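Local coordinates for HTH marR-type domain-containing protein (Streptococcus agalactiae serotype III, PDB 7DVR) that senses heme and, as a MarR-type winged helix-turn-helix protein, probably acts as a DNA-binding transcription regulator, at residues P34-V39 / L69-M73; N76-V82 / L93-G99. All coordinates share one frame; numbering follows the deposited sequence.

Contact 1: P34-V39 / L69-M73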
ATOM      1  N   PRO A  34     -12.071  11.502  -8.354  1.00 56.68           N
ATOM      2  CA  PRO A  34     -13.407  12.096  -8.325  1.00 58.91           C
ATOM      3  C   PRO A  34     -13.827  12.974  -9.515  1.00 52.28           C
ATOM      4  O   PRO A  34     -15.008  13.046  -9.804  1.00 49.86           O
ATOM      5  CB  PRO A  34     -13.383  12.957  -7.038  1.00 58.66           C
ATOM      6  CG  PRO A  34     -11.927  12.982  -6.591  1.00 61.12           C
ATOM      7  CD  PRO A  34     -11.321  11.713  -7.121  1.00 60.76           C
ATOM      8  N   GLN A  35     -12.896  13.661 -10.149  1.00 50.21           N
ATOM      9  CA  GLN A  35     -13.248  14.502 -11.314  1.00 46.75           C
ATOM     10  C   GLN A  35     -13.731  13.586 -12.429  1.00 46.98           C
ATOM     11  O   GLN A  35     -14.817  13.835 -12.944  1.00 43.66           O
ATOM     12  CB  GLN A  35     -12.076  15.391 -11.653  1.00 51.44           C
ATOM     13  CG  GLN A  35     -11.873  16.436 -10.588  1.00 50.81           C
ATOM     14  CD  GLN A  35     -10.748  17.386 -10.874  1.00 48.28           C
ATOM     15  OE1 GLN A  35      -9.829  17.567 -10.063  1.00 52.91           O
ATOM     16  NE2 GLN A  35     -10.821  18.015 -12.017  1.00 49.62           N
ATOM     17  N   GLY A  36     -12.967  12.541 -12.745  1.00 45.36           N
ATOM     18  CA  GLY A  36     -13.354  11.542 -13.753  1.00 45.22           C
ATOM     19  C   GLY A  36     -14.742  11.023 -13.521  1.00 47.13           C
ATOM     20  O   GLY A  36     -15.503  10.862 -14.478  1.00 46.63           O
ATOM     21  N   HIS A  37     -15.025  10.673 -12.292  1.00 44.72           N
ATOM     22  CA  HIS A  37     -16.282   9.974 -11.970  1.00 46.94           C
ATOM     23  C   HIS A  37     -17.439  10.877 -12.369  1.00 46.12           C
ATOM     24  O   HIS A  37     -18.380  10.405 -12.999  1.00 47.34           O
ATOM     25  CB  HIS A  37     -16.305   9.580 -10.499  1.00 48.45           C
ATOM     26  CG  HIS A  37     -17.441   8.647 -10.200  1.00 54.82           C
ATOM     27  ND1 HIS A  37     -17.374   7.307 -10.486  1.00 57.76           N
ATOM     28  CD2 HIS A  37     -18.669   8.837  -9.698  1.00 56.73           C
ATOM     29  CE1 HIS A  37     -18.494   6.704 -10.169  1.00 58.97           C
ATOM     30  NE2 HIS A  37     -19.311   7.618  -9.679  1.00 57.74           N
ATOM     31  N   LEU A  38     -17.363  12.129 -11.963  1.00 45.40           N
ATOM     32  CA  LEU A  38     -18.451  13.113 -12.211  1.00 44.35           C
ATOM     33  C   LEU A  38     -18.513  13.445 -13.720  1.00 41.27           C
ATOM     34  O   LEU A  38     -19.558  13.654 -14.244  1.00 37.88           O
ATOM     35  CB  LEU A  38     -18.213  14.386 -11.389  1.00 45.65           C
ATOM     36  CG  LEU A  38     -18.443  14.273  -9.875  1.00 50.82           C
ATOM     37  CD1 LEU A  38     -18.453  15.627  -9.170  1.00 50.92           C
ATOM     38  CD2 LEU A  38     -19.703  13.496  -9.539  1.00 48.20           C
ATOM     39  N   VAL A  39     -17.404  13.489 -14.447  1.00 37.53           N
ATOM     40  CA  VAL A  39     -17.404  13.892 -15.874  1.00 37.79           C
ATOM     41  C   VAL A  39     -18.068  12.779 -16.637  1.00 39.39           C
ATOM     42  O   VAL A  39     -18.898  13.033 -17.486  1.00 38.93           O
ATOM     43  CB  VAL A  39     -15.945  14.064 -16.388  1.00 39.34           C
ATOM     44  CG1 VAL A  39     -15.791  13.916 -17.902  1.00 41.76           C
ATOM     45  CG2 VAL A  39     -15.373  15.365 -15.869  1.00 38.67           C
ATOM     46  N   LEU A  69     -14.176  20.248  -4.810  1.00 49.72           N
ATOM     47  CA  LEU A  69     -14.068  19.425  -6.027  1.00 51.62           C
ATOM     48  C   LEU A  69     -14.643  20.155  -7.234  1.00 50.59           C
ATOM     49  O   LEU A  69     -13.939  20.184  -8.243  1.00 47.51           O
ATOM     50  CB  LEU A  69     -14.793  18.104  -5.841  1.00 52.35           C
ATOM     51  CG  LEU A  69     -14.815  17.222  -7.076  1.00 51.87           C
ATOM     52  CD1 LEU A  69     -13.393  16.785  -7.404  1.00 53.84           C
ATOM     53  CD2 LEU A  69     -15.729  16.022  -6.861  1.00 54.93           C
ATOM     54  N   VAL A  70     -15.877  20.676  -7.186  1.00 46.13           N
ATOM     55  CA  VAL A  70     -16.497  21.224  -8.435  1.00 47.16           C
ATOM     56  C   VAL A  70     -15.823  22.542  -8.824  1.00 48.14           C
ATOM     57  O   VAL A  70     -15.714  22.837 -10.041  1.00 46.30           O
ATOM     58  CB  VAL A  70     -18.022  21.388  -8.304  1.00 44.74           C
ATOM     59  CG1 VAL A  70     -18.619  20.038  -8.052  1.00 43.18           C
ATOM     60  CG2 VAL A  70     -18.383  22.377  -7.234  1.00 47.34           C
ATOM     61  N   LYS A  71     -15.291  23.270  -7.853  1.00 52.73           N
ATOM     62  CA  LYS A  71     -14.626  24.565  -8.136  1.00 57.29           C
ATOM     63  C   LYS A  71     -13.326  24.315  -8.925  1.00 55.71           C
ATOM     64  O   LYS A  71     -12.986  25.138  -9.830  1.00 52.84           O
ATOM     65  CB  LYS A  71     -14.327  25.325  -6.845  1.00 66.53           C
ATOM     66  CG  LYS A  71     -13.755  26.706  -7.113  1.00 73.51           C
ATOM     67  CD  LYS A  71     -13.821  27.683  -5.948  1.00 80.20           C
ATOM     68  CE  LYS A  71     -13.054  28.954  -6.264  1.00 84.41           C
ATOM     69  NZ  LYS A  71     -12.968  29.866  -5.096  1.00 87.19           N
ATOM     70  N   ARG A  72     -12.636  23.232  -8.573  1.00 53.56           N
ATOM     71  CA  ARG A  72     -11.405  22.767  -9.264  1.00 53.94           C
ATOM     72  C   ARG A  72     -11.736  22.149 -10.622  1.00 50.14           C
ATOM     73  O   ARG A  72     -10.939  22.258 -11.538  1.00 50.59           O
ATOM     74  CB  ARG A  72     -10.684  21.724  -8.424  1.00 59.53           C
ATOM     75  CG  ARG A  72      -9.667  22.336  -7.480  1.00 66.72           C
ATOM     76  CD  ARG A  72      -9.562  21.469  -6.244  1.00 71.64           C
ATOM     77  NE  ARG A  72      -9.338  20.069  -6.580  1.00 72.56           N
ATOM     78  CZ  ARG A  72      -9.778  19.021  -5.883  1.00 74.06           C
ATOM     79  NH1 ARG A  72     -10.518  19.183  -4.799  1.00 75.12           N
ATOM     80  NH2 ARG A  72      -9.472  17.797  -6.281  1.00 77.98           N
ATOM     81  N   MET A  73     -12.888  21.510 -10.774  1.00 47.62           N
ATOM     82  CA  MET A  73     -13.309  21.001 -12.099  1.00 48.56           C
ATOM     83  C   MET A  73     -13.552  22.188 -13.026  1.00 46.91           C
ATOM     84  O   MET A  73     -13.108  22.139 -14.147  1.00 49.37           O
ATOM     85  CB  MET A  73     -14.550  20.124 -11.980  1.00 46.13           C
ATOM     86  CG  MET A  73     -14.254  18.822 -11.272  1.00 47.71           C
ATOM     87  SD  MET A  73     -15.732  17.851 -10.928  1.00 49.13           S
ATOM     88  CE  MET A  73     -15.987  17.231 -12.593  1.00 53.07           C
TER
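Within the winged helix-turn-helix domain of this MarR-type protein, helix 34-44 packs across helix 63-75, and Gln-35, Leu-38, Leu-69 and Met-73 carry the contact. The two short segments run nearly perpendicular, their axes 79° apart and 10.6 Å away from each other at closest approach. The chains of Gln-35 and Met-73 run alongside one another with opposed headings, bringing Gln-35 CG to 3.4 Å from Met-73 CG. The same methylene of Gln-35 meets Leu-69 CD1 at 3.5 Å, so it lies against two side chains that are one helical turn apart. Gln-35 NE2 is hydrogen-bonded to Asn-76 OD1, while its OE1 stays 3.8 Å from Arg-72 NH2, with amide and guanidinium planes 80° apart. In the MarR family the later of these helices, 63-75, corresponds to the recognition helix of the helix-turn-helix, and helix 52-59 precedes it; Leu-59 of that helix touches both Leu-38 and Leu-69, closing the three-helix cluster. Leu-38 and Leu-69 meet end-on, CD1 of Leu-38 lying 3.6 Å from CD2 of Leu-69. Met-73 is bent at its last torsion (chi3 76°), which turns CE back toward helix 34-44. There the methyl touches Val-39 CG2 at 3.8 Å and Leu-38 CB at the same distance. At the exposed end, Pro-34 CB rests on both methyls of Leu-69, the nearer being CD1.

Contact 2: N76-V82 / L93-G99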
ATOM      1  N   ASN A  76     -10.222  23.780 -14.001  1.00 52.09           N
ATOM      2  CA  ASN A  76      -9.737  22.961 -15.131  1.00 50.86           C
ATOM      3  C   ASN A  76     -10.520  23.113 -16.451  1.00 50.01           C
ATOM      4  O   ASN A  76     -10.010  22.526 -17.463  1.00 48.84           O
ATOM      5  CB  ASN A  76      -9.707  21.500 -14.713  1.00 50.39           C
ATOM      6  CG  ASN A  76      -8.745  21.218 -13.586  1.00 53.21           C
ATOM      7  OD1 ASN A  76      -9.003  20.344 -12.771  1.00 53.97           O
ATOM      8  ND2 ASN A  76      -7.669  21.968 -13.503  1.00 52.37           N
ATOM      9  N   GLY A  77     -11.690  23.790 -16.477  1.00 50.25           N
ATOM     10  CA  GLY A  77     -12.471  23.976 -17.713  1.00 46.52           C
ATOM     11  C   GLY A  77     -13.252  22.742 -18.116  1.00 42.34           C
ATOM     12  O   GLY A  77     -13.728  22.705 -19.244  1.00 41.21           O
ATOM     13  N   PHE A  78     -13.480  21.787 -17.203  1.00 42.43           N
ATOM     14  CA  PHE A  78     -14.285  20.572 -17.553  1.00 40.30           C
ATOM     15  C   PHE A  78     -15.776  20.862 -17.486  1.00 39.40           C
ATOM     16  O   PHE A  78     -16.538  20.240 -18.212  1.00 39.16           O
ATOM     17  CB  PHE A  78     -14.000  19.394 -16.626  1.00 39.28           C
ATOM     18  CG  PHE A  78     -12.534  19.030 -16.551  1.00 43.44           C
ATOM     19  CD1 PHE A  78     -11.690  19.416 -17.564  1.00 45.15           C
ATOM     20  CD2 PHE A  78     -12.017  18.369 -15.458  1.00 45.60           C
ATOM     21  CE1 PHE A  78     -10.327  19.129 -17.515  1.00 49.63           C
ATOM     22  CE2 PHE A  78     -10.657  18.044 -15.418  1.00 49.60           C
ATOM     23  CZ  PHE A  78      -9.831  18.432 -16.437  1.00 51.39           C
ATOM     24  N   ILE A  79     -16.159  21.769 -16.592  1.00 39.62           N
ATOM     25  CA  ILE A  79     -17.594  22.060 -16.351  1.00 39.06           C
ATOM     26  C   ILE A  79     -17.836  23.553 -16.251  1.00 41.81           C
ATOM     27  O   ILE A  79     -16.884  24.250 -15.964  1.00 43.79           O
ATOM     28  CB  ILE A  79     -18.077  21.372 -15.065  1.00 38.91           C
ATOM     29  CG1 ILE A  79     -17.356  21.943 -13.844  1.00 39.07           C
ATOM     30  CG2 ILE A  79     -18.039  19.842 -15.185  1.00 38.88           C
ATOM     31  CD1 ILE A  79     -17.909  21.381 -12.495  1.00 40.42           C
ATOM     32  N   ALA A  80     -19.097  23.994 -16.402  1.00 42.35           N
ATOM     33  CA  ALA A  80     -19.576  25.333 -16.011  1.00 40.26           C
ATOM     34  C   ALA A  80     -20.611  25.147 -14.886  1.00 40.55           C
ATOM     35  O   ALA A  80     -21.331  24.117 -14.816  1.00 37.69           O
ATOM     36  CB  ALA A  80     -20.219  26.018 -17.181  1.00 43.58           C
ATOM     37  N   ILE A  81     -20.572  26.047 -13.921  1.00 40.17           N
ATOM     38  CA  ILE A  81     -21.408  25.981 -12.685  1.00 43.16           C
ATOM     39  C   ILE A  81     -22.454  27.065 -12.887  1.00 43.62           C
ATOM     40  O   ILE A  81     -22.051  28.244 -12.844  1.00 42.67           O
ATOM     41  CB  ILE A  81     -20.643  26.295 -11.378  1.00 46.97           C
ATOM     42  CG1 ILE A  81     -19.545  25.290 -11.004  1.00 50.52           C
ATOM     43  CG2 ILE A  81     -21.645  26.479 -10.230  1.00 45.64           C
ATOM     44  CD1 ILE A  81     -18.667  25.748  -9.848  1.00 53.66           C
ATOM     45  N   VAL A  82     -23.730  26.746 -13.015  1.00 45.64           N
ATOM     46  CA  VAL A  82     -24.707  27.828 -13.311  1.00 44.35           C
ATOM     47  C   VAL A  82     -25.871  27.667 -12.346  1.00 46.18           C
ATOM     48  O   VAL A  82     -26.490  26.607 -12.262  1.00 42.66           O
ATOM     49  CB  VAL A  82     -25.192  27.751 -14.766  1.00 46.42           C
ATOM     50  CG1 VAL A  82     -26.323  28.732 -15.016  1.00 48.99           C
ATOM     51  CG2 VAL A  82     -24.056  27.874 -15.780  1.00 46.33           C
ATOM     52  N   LEU A  93     -24.308  21.825 -12.672  1.00 40.05           N
ATOM     53  CA  LEU A  93     -23.047  21.527 -13.351  1.00 38.14           C
ATOM     54  C   LEU A  93     -23.298  21.082 -14.795  1.00 37.08           C
ATOM     55  O   LEU A  93     -24.081  20.099 -15.000  1.00 34.73           O
ATOM     56  CB  LEU A  93     -22.259  20.435 -12.597  1.00 42.01           C
ATOM     57  CG  LEU A  93     -22.261  20.558 -11.067  1.00 40.84           C
ATOM     58  CD1 LEU A  93     -21.315  19.646 -10.382  1.00 43.34           C
ATOM     59  CD2 LEU A  93     -21.828  21.936 -10.698  1.00 41.10           C
ATOM     60  N   TYR A  94     -22.496  21.597 -15.748  1.00 36.45           N
ATOM     61  CA  TYR A  94     -22.643  21.221 -17.170  1.00 33.98           C
ATOM     62  C   TYR A  94     -21.269  21.048 -17.756  1.00 33.92           C
ATOM     63  O   TYR A  94     -20.378  21.834 -17.454  1.00 34.69           O
ATOM     64  CB  TYR A  94     -23.337  22.260 -18.020  1.00 36.10           C
ATOM     65  CG  TYR A  94     -24.682  22.664 -17.447  1.00 35.58           C
ATOM     66  CD1 TYR A  94     -25.841  21.908 -17.653  1.00 39.97           C
ATOM     67  CD2 TYR A  94     -24.751  23.722 -16.565  1.00 38.89           C
ATOM     68  CE1 TYR A  94     -27.049  22.249 -17.051  1.00 40.84           C
ATOM     69  CE2 TYR A  94     -26.005  24.108 -16.016  1.00 38.79           C
ATOM     70  CZ  TYR A  94     -27.141  23.369 -16.252  1.00 42.06           C
ATOM     71  OH  TYR A  94     -28.348  23.765 -15.728  1.00 39.08           O
ATOM     72  N   LEU A  95     -21.145  19.958 -18.442  1.00 33.40           N
ATOM     73  CA  LEU A  95     -19.896  19.559 -19.083  1.00 36.19           C
ATOM     74  C   LEU A  95     -19.691  20.550 -20.238  1.00 34.70           C
ATOM     75  O   LEU A  95     -20.598  20.884 -21.037  1.00 33.13           O
ATOM     76  CB  LEU A  95     -20.163  18.099 -19.473  1.00 40.54           C
ATOM     77  CG  LEU A  95     -19.048  17.085 -19.612  1.00 42.36           C
ATOM     78  CD1 LEU A  95     -18.245  16.874 -18.325  1.00 41.12           C
ATOM     79  CD2 LEU A  95     -19.706  15.771 -20.090  1.00 45.58           C
ATOM     80  N   THR A  96     -18.473  21.041 -20.343  1.00 35.86           N
ATOM     81  CA  THR A  96     -18.044  21.904 -21.485  1.00 36.56           C
ATOM     82  C   THR A  96     -17.527  21.077 -22.681  1.00 38.15           C
ATOM     83  O   THR A  96     -17.471  19.855 -22.604  1.00 37.52           O
ATOM     84  CB  THR A  96     -16.922  22.817 -21.007  1.00 39.74           C
ATOM     85  OG1 THR A  96     -15.787  22.004 -20.634  1.00 39.48           O
ATOM     86  CG2 THR A  96     -17.426  23.709 -19.914  1.00 41.30           C
ATOM     87  N   HIS A  97     -17.303  21.744 -23.832  1.00 36.39           N
ATOM     88  CA  HIS A  97     -16.726  21.092 -25.027  1.00 39.82           C
ATOM     89  C   HIS A  97     -15.484  20.338 -24.590  1.00 37.49           C
ATOM     90  O   HIS A  97     -15.346  19.171 -24.940  1.00 37.98           O
ATOM     91  CB  HIS A  97     -16.337  22.155 -26.063  1.00 38.83           C
ATOM     92  CG  HIS A  97     -15.618  21.608 -27.229  1.00 42.01           C
ATOM     93  ND1 HIS A  97     -16.223  20.746 -28.104  1.00 41.82           N
ATOM     94  CD2 HIS A  97     -14.355  21.810 -27.659  1.00 44.34           C
ATOM     95  CE1 HIS A  97     -15.402  20.499 -29.125  1.00 45.41           C
ATOM     96  NE2 HIS A  97     -14.183  21.133 -28.861  1.00 42.55           N
ATOM     97  N   LEU A  98     -14.708  20.985 -23.747  1.00 37.30           N
ATOM     98  CA  LEU A  98     -13.413  20.426 -23.263  1.00 40.18           C
ATOM     99  C   LEU A  98     -13.686  19.271 -22.306  1.00 39.09           C
ATOM    100  O   LEU A  98     -12.990  18.258 -22.379  1.00 39.17           O
ATOM    101  CB  LEU A  98     -12.610  21.471 -22.476  1.00 40.04           C
ATOM    102  CG  LEU A  98     -11.291  20.900 -21.941  1.00 42.99           C
ATOM    103  CD1 LEU A  98     -10.414  20.406 -23.091  1.00 45.85           C
ATOM    104  CD2 LEU A  98     -10.549  21.909 -21.090  1.00 43.13           C
ATOM    105  N   GLY A  99     -14.753  19.375 -21.529  1.00 35.50           N
ATOM    106  CA  GLY A  99     -14.993  18.361 -20.510  1.00 35.95           C
ATOM    107  C   GLY A  99     -15.441  17.167 -21.320  1.00 36.56           C
ATOM    108  O   GLY A  99     -15.227  16.077 -20.918  1.00 40.28           O
TER
HETATM  109  O   HOH W   1     -28.730  26.024 -14.554  1.00 42.98           O
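Thr-96 takes a chi1 of 64°, which sets OG1 between its own backbone N and carbonyl carbon and faces it toward Gly-77 O, whereas Tyr-94 has CG anti to its carbonyl carbon (chi1 -54°), its ring running out beside Val-82. Tyr-94 lies on the beta hairpin of strands 79-83 and 91-95, the wing of the winged helix-turn-helix fold, and Thr-96 just after it. Thr-96 N-caps helix 97-117: OG1 donates to Gly-77 O at 2.6 Å and accepts from Gly-99 N at 3.0 Å, so one hydroxyl ties the helix start to the Schellman turn that ends helix 63-75. The backbone N of the same threonine gives a nearly straight bond to the next carbonyl, Phe-78 O, approaching from above the carbonyl plane. Gly-99 CA also comes within 3.3 Å of Phe-78 O in a CA-H...O contact. Along the antiparallel strands, Ala-80 and Tyr-94 form the hydrogen-bonded pair, with Ala-80 N 2.7 Å from Tyr-94 O and a longer return bond from Tyr-94 N to Ala-80 O. On the face bearing Ile-79, Ile-81, Leu-93 and Leu-95, Ile-81 and Leu-93 run alongside each other, Ile-81 CG1 4.1 Å from Leu-93 CD2. Val-82 CB meets the edge of the Tyr-94 ring at CE2, 3.9 Å away, and a water lying in the ring plane links Tyr-94 OH, at 2.6 Å, to Val-82 O.

Contact 1 is a buried crossing of two helices made mostly by apolar side chains and the aliphatic part of Gln-35, whereas contact 2, farther from the chain centre and only partly buried, is knit mainly by backbone hydrogen bonds and a threonine cap. Helix 63-75 and strand 79-83 follow each other in the chain, and the turn between them joins the two: Met-73 O of contact 1 is 3.1 Å from Phe-78 N of contact 2, probably a hydrogen bond. The Gln-35 to Asn-76 hydrogen bond is a second tie. Apolar packing runs on as well, Val-70 CG1 meeting Leu-93 CD1 at 3.6 Å, so the inner face of the wing rests on the helical core.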